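Local coordinates for 3-oxoacyl-[acyl-carrier-protein] reductase (PDB 3U9L) that belongs to the short-chain dehydrogenase/reductase family and probably reduces 3-oxoacyl-[acyl-carrier-protein] substrates with NADPH, at residues 69-74 / 126-131; 174-179 / 259-264. All blocks are in the same frame, centred on the assembly; numbering follows the deposited sequence.

Contact 1: 69-74 / 126-131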
ATOM      1  N   GLN A  69      -3.218 -10.668  15.174  1.00 28.69           N
ATOM      2  CA  GLN A  69      -2.207 -11.435  14.456  1.00 26.58           C
ATOM      3  C   GLN A  69      -2.544 -12.939  14.539  1.00 27.74           C
ATOM      4  O   GLN A  69      -1.872 -13.761  13.919  1.00 26.55           O
ATOM      5  CB  GLN A  69      -0.791 -11.115  14.966  1.00 29.39           C
ATOM      6  CG  GLN A  69      -0.237  -9.805  14.433  1.00 28.41           C
ATOM      7  CD  GLN A  69       1.123  -9.383  15.019  1.00 32.20           C
ATOM      8  OE1 GLN A  69       2.148  -9.385  14.312  1.00 31.61           O
ATOM      9  NE2 GLN A  69       1.140  -8.989  16.289  1.00 35.86           N
ATOM     10  N   SER A  70      -3.599 -13.295  15.281  1.00 26.91           N
ATOM     11  CA  SER A  70      -3.968 -14.701  15.418  1.00 26.75           C
ATOM     12  C   SER A  70      -5.382 -14.956  14.928  1.00 27.28           C
ATOM     13  O   SER A  70      -6.347 -14.463  15.534  1.00 26.37           O
ATOM     14  CB  SER A  70      -3.803 -15.173  16.868  1.00 27.39           C
ATOM     15  OG  SER A  70      -4.623 -16.297  17.108  1.00 28.46           O
ATOM     16  N   GLN A  71      -5.537 -15.721  13.837  1.00 26.38           N
ATOM     17  CA  GLN A  71      -6.920 -15.985  13.355  1.00 26.35           C
ATOM     18  C   GLN A  71      -7.748 -16.643  14.433  1.00 27.16           C
ATOM     19  O   GLN A  71      -8.910 -16.312  14.627  1.00 27.66           O
ATOM     20  CB  GLN A  71      -6.976 -16.814  12.069  1.00 25.02           C
ATOM     21  CG  GLN A  71      -8.437 -16.878  11.506  1.00 26.81           C
ATOM     22  CD  GLN A  71      -8.819 -15.584  10.807  1.00 26.13           C
ATOM     23  OE1 GLN A  71      -8.073 -15.125   9.951  1.00 25.03           O
ATOM     24  NE2 GLN A  71      -9.992 -15.015  11.125  1.00 24.77           N
ATOM     25  N   VAL A  72      -7.139 -17.569  15.156  1.00 28.53           N
ATOM     26  CA  VAL A  72      -7.835 -18.252  16.255  1.00 29.21           C
ATOM     27  C   VAL A  72      -8.310 -17.274  17.322  1.00 28.54           C
ATOM     28  O   VAL A  72      -9.471 -17.314  17.730  1.00 29.04           O
ATOM     29  CB  VAL A  72      -6.952 -19.353  16.878  1.00 30.88           C
ATOM     30  CG1 VAL A  72      -7.491 -19.753  18.273  1.00 33.35           C
ATOM     31  CG2 VAL A  72      -6.937 -20.556  15.935  1.00 30.03           C
ATOM     32  N   SER A  73      -7.436 -16.365  17.746  1.00 28.78           N
ATOM     33  CA  SER A  73      -7.863 -15.293  18.633  1.00 28.18           C
ATOM     34  C   SER A  73      -9.037 -14.457  18.082  1.00 26.96           C
ATOM     35  O   SER A  73     -10.032 -14.201  18.763  1.00 25.37           O
ATOM     36  CB  SER A  73      -6.702 -14.367  18.958  1.00 29.08           C
ATOM     37  OG  SER A  73      -7.144 -13.412  19.906  1.00 28.67           O
ATOM     38  N   VAL A  74      -8.884 -14.002  16.848  1.00 28.28           N
ATOM     39  CA  VAL A  74      -9.915 -13.202  16.194  1.00 26.79           C
ATOM     40  C   VAL A  74     -11.239 -13.954  16.177  1.00 25.75           C
ATOM     41  O   VAL A  74     -12.285 -13.405  16.533  1.00 26.46           O
ATOM     42  CB  VAL A  74      -9.465 -12.795  14.749  1.00 25.70           C
ATOM     43  CG1 VAL A  74     -10.628 -12.182  13.975  1.00 23.01           C
ATOM     44  CG2 VAL A  74      -8.321 -11.836  14.823  1.00 24.53           C
ATOM     45  N   ASN A 126     -11.964  -8.987   9.176  1.00 17.23           N
ATOM     46  CA  ASN A 126     -13.041  -8.975   8.197  1.00 18.14           C
ATOM     47  C   ASN A 126     -13.573 -10.380   7.836  1.00 19.00           C
ATOM     48  O   ASN A 126     -14.785 -10.604   7.730  1.00 18.46           O
ATOM     49  CB  ASN A 126     -12.594  -8.232   6.921  1.00 16.90           C
ATOM     50  CG  ASN A 126     -12.694  -6.744   7.084  1.00 16.76           C
ATOM     51  OD1 ASN A 126     -13.540  -6.268   7.799  1.00 17.10           O
ATOM     52  ND2 ASN A 126     -11.814  -6.002   6.443  1.00 16.45           N
ATOM     53  N   ARG A 127     -12.651 -11.316   7.618  1.00 18.79           N
ATOM     54  CA  ARG A 127     -13.063 -12.646   7.248  1.00 18.36           C
ATOM     55  C   ARG A 127     -13.911 -13.297   8.361  1.00 21.73           C
ATOM     56  O   ARG A 127     -14.823 -14.106   8.078  1.00 20.42           O
ATOM     57  CB  ARG A 127     -11.863 -13.504   6.865  1.00 19.24           C
ATOM     58  CG  ARG A 127     -11.452 -13.257   5.382  1.00 19.47           C
ATOM     59  CD  ARG A 127     -10.145 -14.037   4.999  1.00 22.18           C
ATOM     60  NE  ARG A 127     -10.235 -15.485   5.258  1.00 22.71           N
ATOM     61  CZ  ARG A 127     -10.886 -16.358   4.495  1.00 23.70           C
ATOM     62  NH1 ARG A 127     -10.912 -17.641   4.855  1.00 24.75           N
ATOM     63  NH2 ARG A 127     -11.517 -15.967   3.383  1.00 22.25           N
ATOM     64  N   ALA A 128     -13.640 -12.925   9.612  1.00 18.59           N
ATOM     65  CA  ALA A 128     -14.440 -13.409  10.758  1.00 21.71           C
ATOM     66  C   ALA A 128     -15.794 -12.709  10.901  1.00 20.29           C
ATOM     67  O   ALA A 128     -16.825 -13.353  11.142  1.00 21.47           O
ATOM     68  CB  ALA A 128     -13.601 -13.262  12.100  1.00 20.53           C
ATOM     69  N   ALA A 129     -15.804 -11.397  10.788  1.00 19.07           N
ATOM     70  CA  ALA A 129     -16.965 -10.578  11.056  1.00 19.06           C
ATOM     71  C   ALA A 129     -17.921 -10.398   9.913  1.00 20.29           C
ATOM     72  O   ALA A 129     -19.081 -10.355  10.099  1.00 20.57           O
ATOM     73  CB  ALA A 129     -16.578  -9.224  11.599  1.00 20.08           C
ATOM     74  N   LEU A 130     -17.370 -10.289   8.726  1.00 19.64           N
ATOM     75  CA  LEU A 130     -18.176 -10.043   7.583  1.00 20.64           C
ATOM     76  C   LEU A 130     -19.305 -11.044   7.263  1.00 20.75           C
ATOM     77  O   LEU A 130     -20.329 -10.626   6.870  1.00 20.77           O
ATOM     78  CB  LEU A 130     -17.319  -9.676   6.364  1.00 19.57           C
ATOM     79  CG  LEU A 130     -16.654  -8.311   6.263  1.00 18.72           C
ATOM     80  CD1 LEU A 130     -15.955  -8.171   5.010  1.00 16.52           C
ATOM     81  CD2 LEU A 130     -17.657  -7.244   6.417  1.00 18.33           C
ATOM     82  N   PRO A 131     -19.084 -12.320   7.454  1.00 20.00           N
ATOM     83  CA  PRO A 131     -20.175 -13.279   7.225  1.00 20.00           C
ATOM     84  C   PRO A 131     -21.364 -12.874   8.058  1.00 20.00           C
ATOM     85  O   PRO A 131     -22.424 -12.940   7.572  1.00 25.40           O
ATOM     86  CB  PRO A 131     -19.551 -14.579   7.750  1.00 20.00           C
ATOM     87  CG  PRO A 131     -18.141 -14.417   7.399  1.00 20.00           C
ATOM     88  CD  PRO A 131     -17.815 -12.976   7.203  1.00 20.00           C
TER
HETATM   89  O   HOH W   1      -8.718 -16.111   7.512  1.00 30.09           O
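Two helices of the Rossmann-type short-chain dehydrogenase fold, 71-85 and 108-136, pack here through V74, Q71 and A128. V74 CG1 meets A128 CB at 3.7 Å, the apolar centre of the contact. The CG1 branch lies anti to the backbone N (chi1 170°), which carries it to the methyl of A128. A branched valine fills this buried spot, and alanine lets its partner helix come near, with V74 CA and A128 CA 7.1 Å apart. The helix 71-85 opens at S70, the N-cap residue, whose OG accepts from S73 N at 2.9 Å in a nearly straight bond (171°). Q71, in the first turn of that helix, has a chain bent at chi2 (77°). Its amide nitrogen NE2 lies 4.1 Å from A128 CB but spends its hydrogens on R124 O and D75 OD1. Glutamine suits this border because its other amide atom can accept: Q71 OE1 takes a hydrogen from a water oxygen at 2.7 Å. On the far side of that water stands R127, whose NH2 forms a salt bridge with D208 of the second subunit. R127 NE donates to the water oxygen at 2.8 Å, in the plane of the guanidinium.

Contact 2: 174-179 / 259-264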
ATOM      1  N   TYR A 174     -13.304  -2.822  -0.523  1.00 16.31           N
ATOM      2  CA  TYR A 174     -14.388  -3.431   0.248  1.00 16.50           C
ATOM      3  C   TYR A 174     -15.631  -2.563   0.205  1.00 17.27           C
ATOM      4  O   TYR A 174     -16.745  -3.078   0.124  1.00 16.19           O
ATOM      5  CB  TYR A 174     -13.962  -3.615   1.700  1.00 15.36           C
ATOM      6  CG  TYR A 174     -13.335  -4.963   2.011  1.00 15.96           C
ATOM      7  CD1 TYR A 174     -14.125  -6.123   2.093  1.00 15.58           C
ATOM      8  CD2 TYR A 174     -11.998  -5.071   2.307  1.00 14.59           C
ATOM      9  CE1 TYR A 174     -13.579  -7.364   2.430  1.00 16.48           C
ATOM     10  CE2 TYR A 174     -11.425  -6.333   2.645  1.00 15.47           C
ATOM     11  CZ  TYR A 174     -12.229  -7.475   2.691  1.00 16.58           C
ATOM     12  OH  TYR A 174     -11.700  -8.715   3.039  1.00 16.15           O
ATOM     13  N   ALA A 175     -15.443  -1.245   0.257  1.00 17.04           N
ATOM     14  CA  ALA A 175     -16.564  -0.312   0.143  1.00 17.32           C
ATOM     15  C   ALA A 175     -17.433  -0.666  -1.069  1.00 17.20           C
ATOM     16  O   ALA A 175     -18.671  -0.746  -0.946  1.00 17.74           O
ATOM     17  CB  ALA A 175     -16.051   1.156   0.021  1.00 16.86           C
ATOM     18  N   ARG A 176     -16.799  -0.908  -2.224  1.00 17.52           N
ATOM     19  CA  ARG A 176     -17.549  -1.257  -3.463  1.00 17.97           C
ATOM     20  C   ARG A 176     -18.106  -2.675  -3.400  1.00 17.82           C
ATOM     21  O   ARG A 176     -19.222  -2.938  -3.822  1.00 18.43           O
ATOM     22  CB  ARG A 176     -16.642  -1.237  -4.700  1.00 19.51           C
ATOM     23  CG  ARG A 176     -15.999   0.080  -5.136  1.00 20.62           C
ATOM     24  CD  ARG A 176     -16.155   1.193  -4.214  1.00 22.47           C
ATOM     25  NE  ARG A 176     -15.320   2.326  -4.669  1.00 25.91           N
ATOM     26  CZ  ARG A 176     -15.519   3.582  -4.284  1.00 26.46           C
ATOM     27  NH1 ARG A 176     -14.735   4.530  -4.784  1.00 28.11           N
ATOM     28  NH2 ARG A 176     -16.523   3.901  -3.445  1.00 25.14           N
ATOM     29  N   GLU A 177     -17.283  -3.596  -2.925  1.00 17.12           N
ATOM     30  CA  GLU A 177     -17.610  -5.004  -2.979  1.00 18.30           C
ATOM     31  C   GLU A 177     -18.671  -5.373  -1.929  1.00 18.42           C
ATOM     32  O   GLU A 177     -19.350  -6.367  -2.077  1.00 18.53           O
ATOM     33  CB  GLU A 177     -16.354  -5.857  -2.802  1.00 18.51           C
ATOM     34  CG  GLU A 177     -15.238  -5.665  -3.895  1.00 18.84           C
ATOM     35  CD  GLU A 177     -14.013  -6.578  -3.624  1.00 20.04           C
ATOM     36  OE1 GLU A 177     -14.172  -7.563  -2.875  1.00 19.01           O
ATOM     37  OE2 GLU A 177     -12.876  -6.316  -4.116  1.00 20.44           O
ATOM     38  N   LEU A 178     -18.836  -4.562  -0.895  1.00 17.43           N
ATOM     39  CA  LEU A 178     -19.832  -4.833   0.109  1.00 18.52           C
ATOM     40  C   LEU A 178     -21.089  -4.013  -0.109  1.00 20.67           C
ATOM     41  O   LEU A 178     -22.080  -4.203   0.619  1.00 19.45           O
ATOM     42  CB  LEU A 178     -19.308  -4.490   1.510  1.00 18.05           C
ATOM     43  CG  LEU A 178     -18.111  -5.309   2.025  1.00 18.54           C
ATOM     44  CD1 LEU A 178     -17.643  -4.736   3.337  1.00 17.36           C
ATOM     45  CD2 LEU A 178     -18.562  -6.794   2.181  1.00 18.48           C
ATOM     46  N   SER A 179     -21.044  -3.034  -1.008  1.00 17.99           N
ATOM     47  CA  SER A 179     -22.192  -2.142  -1.058  1.00 21.20           C
ATOM     48  C   SER A 179     -23.534  -2.893  -1.440  1.00 21.77           C
ATOM     49  O   SER A 179     -24.607  -2.523  -0.950  1.00 22.18           O
ATOM     50  CB  SER A 179     -21.967  -0.952  -1.993  1.00 21.01           C
ATOM     51  OG  SER A 179     -21.807  -1.466  -3.290  1.00 24.56           O
ATOM     52  N   ARG A 259     -23.851   8.665   5.685  1.00 26.63           N
ATOM     53  CA  ARG A 259     -22.485   8.797   6.208  1.00 26.36           C
ATOM     54  C   ARG A 259     -21.430   9.246   5.174  1.00 24.73           C
ATOM     55  O   ARG A 259     -21.414   8.764   4.040  1.00 24.59           O
ATOM     56  CB  ARG A 259     -22.092   7.495   6.894  1.00 25.77           C
ATOM     57  CG  ARG A 259     -23.030   7.211   8.042  1.00 26.50           C
ATOM     58  CD  ARG A 259     -22.646   5.986   8.771  1.00 26.99           C
ATOM     59  NE  ARG A 259     -23.387   5.845  10.028  1.00 27.03           N
ATOM     60  CZ  ARG A 259     -24.338   4.931  10.249  1.00 29.29           C
ATOM     61  NH1 ARG A 259     -24.644   4.041   9.311  1.00 26.34           N
ATOM     62  NH2 ARG A 259     -24.929   4.863  11.442  1.00 29.28           N
ATOM     63  N   PRO A 260     -20.519  10.152   5.580  1.00 23.94           N
ATOM     64  CA  PRO A 260     -19.482  10.587   4.639  1.00 22.79           C
ATOM     65  C   PRO A 260     -18.603   9.393   4.327  1.00 23.41           C
ATOM     66  O   PRO A 260     -18.407   8.581   5.231  1.00 23.72           O
ATOM     67  CB  PRO A 260     -18.650  11.602   5.438  1.00 24.07           C
ATOM     68  CG  PRO A 260     -19.145  11.502   6.938  1.00 24.91           C
ATOM     69  CD  PRO A 260     -20.268  10.511   6.995  1.00 24.12           C
ATOM     70  N   PHE A 261     -18.038   9.334   3.125  1.00 21.21           N
ATOM     71  CA  PHE A 261     -17.050   8.316   2.773  1.00 21.26           C
ATOM     72  C   PHE A 261     -15.651   8.479   3.471  1.00 20.60           C
ATOM     73  O   PHE A 261     -15.109   7.506   3.917  1.00 19.04           O
ATOM     74  CB  PHE A 261     -16.872   8.261   1.246  1.00 21.91           C
ATOM     75  CG  PHE A 261     -15.994   7.132   0.778  1.00 21.79           C
ATOM     76  CD1 PHE A 261     -16.409   5.824   0.910  1.00 22.73           C
ATOM     77  CD2 PHE A 261     -14.754   7.385   0.201  1.00 22.20           C
ATOM     78  CE1 PHE A 261     -15.612   4.773   0.483  1.00 22.45           C
ATOM     79  CE2 PHE A 261     -13.944   6.332  -0.247  1.00 23.18           C
ATOM     80  CZ  PHE A 261     -14.375   5.021  -0.098  1.00 22.33           C
ATOM     81  N   ARG A 262     -15.174   9.703   3.579  1.00 21.35           N
ATOM     82  CA  ARG A 262     -13.959  10.012   4.311  1.00 20.17           C
ATOM     83  C   ARG A 262     -14.151  11.191   5.235  1.00 21.72           C
ATOM     84  O   ARG A 262     -14.852  12.094   4.890  1.00 20.58           O
ATOM     85  CB  ARG A 262     -12.790  10.322   3.404  1.00 22.03           C
ATOM     86  CG  ARG A 262     -12.300   9.237   2.592  1.00 23.77           C
ATOM     87  CD  ARG A 262     -11.129   9.659   1.822  1.00 22.41           C
ATOM     88  NE  ARG A 262     -10.664   8.583   1.000  1.00 25.24           N
ATOM     89  CZ  ARG A 262      -9.882   7.615   1.400  1.00 20.34           C
ATOM     90  NH1 ARG A 262      -9.566   6.684   0.552  1.00 19.86           N
ATOM     91  NH2 ARG A 262      -9.197   7.728   2.482  1.00 20.94           N
ATOM     92  N   VAL A 263     -13.489  11.184   6.382  1.00 20.40           N
ATOM     93  CA  VAL A 263     -13.567  12.334   7.300  1.00 20.17           C
ATOM     94  C   VAL A 263     -12.102  12.641   7.585  1.00 20.81           C
ATOM     95  O   VAL A 263     -11.339  11.745   7.946  1.00 19.48           O
ATOM     96  CB  VAL A 263     -14.383  12.040   8.616  1.00 20.09           C
ATOM     97  CG1 VAL A 263     -14.313  13.204   9.586  1.00 21.55           C
ATOM     98  CG2 VAL A 263     -15.850  11.754   8.304  1.00 20.99           C
ATOM     99  N   HIS A 264     -11.707  13.885   7.337  1.00 20.35           N
ATOM    100  CA  HIS A 264     -10.333  14.358   7.506  1.00 20.29           C
ATOM    101  C   HIS A 264     -10.216  15.051   8.866  1.00 21.31           C
ATOM    102  O   HIS A 264     -10.990  15.957   9.171  1.00 21.84           O
ATOM    103  CB  HIS A 264      -9.922  15.253   6.319  1.00 18.95           C
ATOM    104  CG  HIS A 264      -9.971  14.523   5.006  1.00 19.51           C
ATOM    105  ND1 HIS A 264      -8.963  13.677   4.587  1.00 19.19           N
ATOM    106  CD2 HIS A 264     -10.935  14.447   4.053  1.00 19.91           C
ATOM    107  CE1 HIS A 264      -9.310  13.118   3.435  1.00 19.81           C
ATOM    108  NE2 HIS A 264     -10.501  13.553   3.091  1.00 19.20           N
TER
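F261, A175 and R176 carry this contact, in which the turn leading into the edge strand 262-265 meets the C-terminal part of helix 158-179. That helix lies between the parallel strands 139-144 and 183-190, in the beta-alpha-beta order of the Rossmann-type short-chain dehydrogenase fold, and F261 joins it to the last strand of the sheet. F261 has the most surface buried. Its CB points toward the helix, and with CG anti to the backbone N (chi1 -173°) the ring brings CE1 and CZ up to it. One rim carbon does most of the touching: F261 CE1 lies 3.7 Å from A175 CB, and the methyl sits at the edge of the ring, close to its plane. Alanine suits that place, since its short side chain lets the broad phenyl ring reach the helix; the same methyl also packs on T185 of the neighbouring strand 183-190.

R176 starts out alongside the contact and comes nearer at its end. Its chain is bent at chi2 (8°, an eclipsed torsion), and R176 NH2 arrives 4.1 Å from F261 CE1 and equally near CZ. The guanidinium and ring planes are only 14° apart, yet the approach is oblique. R283 and L287 of helix 272-289 and P155 of the second subunit also pack on the arginine.

The backbone of F261 is hydrogen-bonded to I187, so the residue bearing the ring is tied to strand 183-190. Next along the chain, R262 forms salt bridges with D168 and D280 and has F276 as its cation-pi partner.

No hydrogen bond links the two segments. The contact is therefore apolar at A175 and dispersive where the flat guanidinium borders the ring; F261 brings no conventional side-chain acceptor, so it offers R176 packing and not a hydrogen bond.

How the contacts relate
From the N terminus, the chain passes three strands, then opens at 69-74 a loop of 51 residues that takes in strand 90-93 and closes on helix 108-136 in contact 1. It then continues through strand 139-144 into helix 158-179, and contact 2 closes a longer loop of 79 residues when the turn before strand 262-265 returns to that helix. The loops are in series, neither nested nor crossing. Their centres lie about 21 Å apart, yet the segments touch: L130 CD1 packs on Y174 CE1 at 3.6 Å, and L130 CD2 on L178 CD1. Helices 108-136 and 158-179 thus form a bridge from helix 71-85 to edge strand 262-265, and both contacts touch the second subunit.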